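Local coordinates for putative esterase (Uncultured bacterium, PDB 7C4D), which probably hydrolyses carboxylic ester bonds as a marine bacterial esterase of the alpha/beta hydrolase fold, at residues Leu26-Gly31 with Asn44-Tyr49. Numbering follows the deposited sequence.
Sequences LIILHG and NELKDY. With SO4 (sulfate ion), chain E.
L46 of helix 40-46 packs against L26 and I28 of strand 25-29, inside the beta-alpha-beta unit that continues into strand 51-55 of the alpha/beta hydrolase sheet. The contact is apolar and small, burying 92 Å² over both sides, and all three residues are buried. The closest approach is methyl to methyl, L26 CD2 to L46 CD1 at 3.8 Å, and the two leucine side chains cross at about a right angle. L46 CG lies anti to its carbonyl carbon (chi1 -57°), and the extended chi2 carries CD1 toward the strand. The same methyl also meets I28 CD1, more loosely, at 4.3 Å. L26 and I28, two residues apart, thus present their ends on one side of the sheet, where L46 also touches V52 and I93 of the flanking strands and T267 and L268 of helix 260-270.

Polar interactions gather instead beyond the strand's C-terminal end. A sulfate ion, most likely picked up from the crystallisation medium, accepts a hydrogen bond from G31 N at its O3 (3.3 Å, 158°) and is also bound by N38, W39 and H256. The H30 ring is fixed at both nitrogens: NE2 accepts a hydrogen bond from the backbone N of Q57, while H30 ND1 donates to G31 O over 2.7 Å, with the acceptor only 3° out of the imidazole plane.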
ATOM      1  N   LEU A  26       0.612 -14.045   6.996  1.00 39.36           N
ATOM      2  CA  LEU A  26       1.340 -12.933   6.434  1.00 37.69           C
ATOM      3  C   LEU A  26       0.301 -12.095   5.692  1.00 43.88           C
ATOM      4  O   LEU A  26      -0.303 -12.565   4.730  1.00 41.80           O
ATOM      5  CB  LEU A  26       2.431 -13.492   5.513  1.00 38.29           C
ATOM      6  CG  LEU A  26       3.240 -12.475   4.693  1.00 44.32           C
ATOM      7  CD1 LEU A  26       3.861 -11.428   5.585  1.00 44.75           C
ATOM      8  CD2 LEU A  26       4.339 -13.190   3.892  1.00 45.66           C
ATOM      9  N   ILE A  27       0.112 -10.858   6.160  1.00 39.96           N
ATOM     10  CA  ILE A  27      -0.840  -9.937   5.570  1.00 37.63           C
ATOM     11  C   ILE A  27      -0.081  -8.944   4.704  1.00 37.76           C
ATOM     12  O   ILE A  27       0.877  -8.331   5.194  1.00 42.47           O
ATOM     13  CB  ILE A  27      -1.682  -9.232   6.675  1.00 41.27           C
ATOM     14  CG1 ILE A  27      -2.532 -10.229   7.465  1.00 37.44           C
ATOM     15  CG2 ILE A  27      -2.538  -8.121   6.073  1.00 39.22           C
ATOM     16  CD1 ILE A  27      -3.288  -9.660   8.668  1.00 42.66           C
ATOM     17  N   ILE A  28      -0.530  -8.775   3.443  1.00 34.81           N
ATOM     18  CA  ILE A  28       0.098  -7.802   2.554  1.00 34.91           C
ATOM     19  C   ILE A  28      -0.906  -6.666   2.275  1.00 40.34           C
ATOM     20  O   ILE A  28      -2.056  -6.937   1.946  1.00 41.64           O
ATOM     21  CB  ILE A  28       0.628  -8.488   1.278  1.00 32.58           C
ATOM     22  CG1 ILE A  28       1.474  -9.719   1.611  1.00 37.66           C
ATOM     23  CG2 ILE A  28       1.381  -7.555   0.337  1.00 30.38           C
ATOM     24  CD1 ILE A  28       2.165 -10.363   0.368  1.00 38.42           C
ATOM     25  N   LEU A  29      -0.464  -5.412   2.433  1.00 38.41           N
ATOM     26  CA  LEU A  29      -1.267  -4.208   2.204  1.00 41.37           C
ATOM     27  C   LEU A  29      -0.642  -3.359   1.097  1.00 40.15           C
ATOM     28  O   LEU A  29       0.478  -2.844   1.224  1.00 39.71           O
ATOM     29  CB  LEU A  29      -1.359  -3.367   3.486  1.00 37.86           C
ATOM     30  CG  LEU A  29      -1.921  -4.036   4.729  1.00 41.65           C
ATOM     31  CD1 LEU A  29      -2.038  -3.010   5.846  1.00 50.06           C
ATOM     32  CD2 LEU A  29      -3.272  -4.626   4.427  1.00 49.47           C
ATOM     33  N   HIS A  30      -1.383  -3.203   0.003  1.00 37.03           N
ATOM     34  CA  HIS A  30      -0.980  -2.380  -1.122  1.00 35.52           C
ATOM     35  C   HIS A  30      -0.983  -0.871  -0.750  1.00 41.39           C
ATOM     36  O   HIS A  30      -1.474  -0.434   0.308  1.00 38.58           O
ATOM     37  CB  HIS A  30      -1.937  -2.689  -2.276  1.00 38.99           C
ATOM     38  CG  HIS A  30      -3.327  -2.254  -1.969  1.00 43.24           C
ATOM     39  ND1 HIS A  30      -3.740  -0.941  -2.115  1.00 40.16           N
ATOM     40  CD2 HIS A  30      -4.376  -2.916  -1.444  1.00 44.45           C
ATOM     41  CE1 HIS A  30      -4.984  -0.819  -1.727  1.00 41.84           C
ATOM     42  NE2 HIS A  30      -5.409  -2.021  -1.314  1.00 46.32           N
ATOM     43  N   GLY A  31      -0.433  -0.054  -1.646  1.00 35.51           N
ATOM     44  CA  GLY A  31      -0.485   1.397  -1.536  1.00 42.51           C
ATOM     45  C   GLY A  31      -1.646   2.043  -2.326  1.00 50.71           C
ATOM     46  O   GLY A  31      -2.507   1.353  -2.890  1.00 42.37           O
ATOM     47  N   ASN A  44       2.943 -15.573  -4.791  1.00 50.69           N
ATOM     48  CA  ASN A  44       3.151 -16.857  -5.445  1.00 57.13           C
ATOM     49  C   ASN A  44       4.353 -17.569  -4.837  1.00 49.27           C
ATOM     50  O   ASN A  44       4.196 -18.706  -4.498  1.00 50.68           O
ATOM     51  CB  ASN A  44       3.175 -16.807  -6.974  1.00 61.09           C
ATOM     52  CG  ASN A  44       1.788 -17.022  -7.562  1.00 71.41           C
ATOM     53  OD1 ASN A  44       0.873 -17.528  -6.895  1.00 63.27           O
ATOM     54  ND2 ASN A  44       1.612 -16.605  -8.808  1.00 74.08           N
ATOM     55  N   GLU A  45       5.489 -16.887  -4.661  1.00 47.74           N
ATOM     56  CA  GLU A  45       6.616 -17.397  -3.896  1.00 49.24           C
ATOM     57  C   GLU A  45       6.353 -17.508  -2.388  1.00 52.35           C
ATOM     58  O   GLU A  45       6.592 -18.582  -1.825  1.00 55.62           O
ATOM     59  CB  GLU A  45       7.893 -16.679  -4.310  1.00 46.21           C
ATOM     60  CG  GLU A  45       8.235 -17.050  -5.737  1.00 58.94           C
ATOM     61  CD  GLU A  45       9.534 -16.509  -6.285  1.00 66.80           C
ATOM     62  OE1 GLU A  45      10.562 -16.555  -5.571  1.00 82.31           O
ATOM     63  OE2 GLU A  45       9.522 -16.052  -7.436  1.00 93.41           O
ATOM     64  N   LEU A  46       5.821 -16.443  -1.750  1.00 45.32           N
ATOM     65  CA  LEU A  46       5.678 -16.396  -0.293  1.00 39.54           C
ATOM     66  C   LEU A  46       4.721 -17.462   0.247  1.00 38.84           C
ATOM     67  O   LEU A  46       4.882 -17.892   1.375  1.00 40.26           O
ATOM     68  CB  LEU A  46       5.355 -14.984   0.211  1.00 40.62           C
ATOM     69  CG  LEU A  46       6.349 -13.856  -0.148  1.00 40.35           C
ATOM     70  CD1 LEU A  46       5.911 -12.530   0.468  1.00 36.69           C
ATOM     71  CD2 LEU A  46       7.744 -14.173   0.364  1.00 37.44           C
ATOM     72  N   LYS A  47       3.752 -17.927  -0.553  1.00 38.76           N
ATOM     73  CA  LYS A  47       2.744 -18.878  -0.098  1.00 37.75           C
ATOM     74  C   LYS A  47       3.327 -20.277   0.214  1.00 48.56           C
ATOM     75  O   LYS A  47       2.660 -21.074   0.871  1.00 40.44           O
ATOM     76  CB  LYS A  47       1.635 -19.031  -1.148  1.00 42.16           C
ATOM     77  CG  LYS A  47       2.049 -19.801  -2.398  1.00 50.65           C
ATOM     78  CD  LYS A  47       0.943 -19.985  -3.409  1.00 52.90           C
ATOM     79  CE  LYS A  47       1.431 -20.800  -4.589  1.00 63.14           C
ATOM     80  NZ  LYS A  47       0.376 -20.894  -5.628  1.00 78.29           N
ATOM     81  N   ASP A  48       4.557 -20.590  -0.238  1.00 43.72           N
ATOM     82  CA  ASP A  48       5.164 -21.853   0.164  1.00 46.29           C
ATOM     83  C   ASP A  48       5.527 -21.851   1.646  1.00 55.77           C
ATOM     84  O   ASP A  48       5.728 -22.929   2.199  1.00 53.35           O
ATOM     85  CB  ASP A  48       6.440 -22.162  -0.612  1.00 47.05           C
ATOM     86  CG  ASP A  48       6.232 -22.338  -2.109  1.00 50.43           C
ATOM     87  OD1 ASP A  48       5.119 -22.660  -2.522  1.00 48.40           O
ATOM     88  OD2 ASP A  48       7.176 -22.070  -2.846  1.00 57.79           O
ATOM     89  N   TYR A  49       5.649 -20.663   2.277  1.00 42.91           N
ATOM     90  CA  TYR A  49       6.143 -20.623   3.640  1.00 43.47           C
ATOM     91  C   TYR A  49       5.125 -20.012   4.606  1.00 46.22           C
ATOM     92  O   TYR A  49       5.258 -20.136   5.826  1.00 52.56           O
ATOM     93  CB  TYR A  49       7.475 -19.869   3.688  1.00 42.75           C
ATOM     94  CG  TYR A  49       8.445 -20.341   2.637  1.00 47.95           C
ATOM     95  CD1 TYR A  49       9.116 -21.555   2.766  1.00 47.58           C
ATOM     96  CD2 TYR A  49       8.658 -19.595   1.495  1.00 42.81           C
ATOM     97  CE1 TYR A  49       9.947 -22.018   1.764  1.00 46.62           C
ATOM     98  CE2 TYR A  49       9.538 -20.020   0.517  1.00 56.37           C
ATOM     99  CZ  TYR A  49      10.179 -21.240   0.652  1.00 46.59           C
ATOM    100  OH  TYR A  49      11.056 -21.615  -0.306  1.00 48.17           O
TER
HETATM  101  S   SO4 E 404       0.706  -1.704  -5.046  1.00 62.81           S
HETATM  102  O1  SO4 E 404      -0.573  -2.277  -5.373  1.00 53.70           O
HETATM  103  O2  SO4 E 404       0.586  -0.263  -5.097  1.00 68.61           O
HETATM  104  O3  SO4 E 404       1.102  -2.084  -3.704  1.00 56.42           O
HETATM  105  O4  SO4 E 404       1.698  -2.145  -5.982  1.00 68.66           O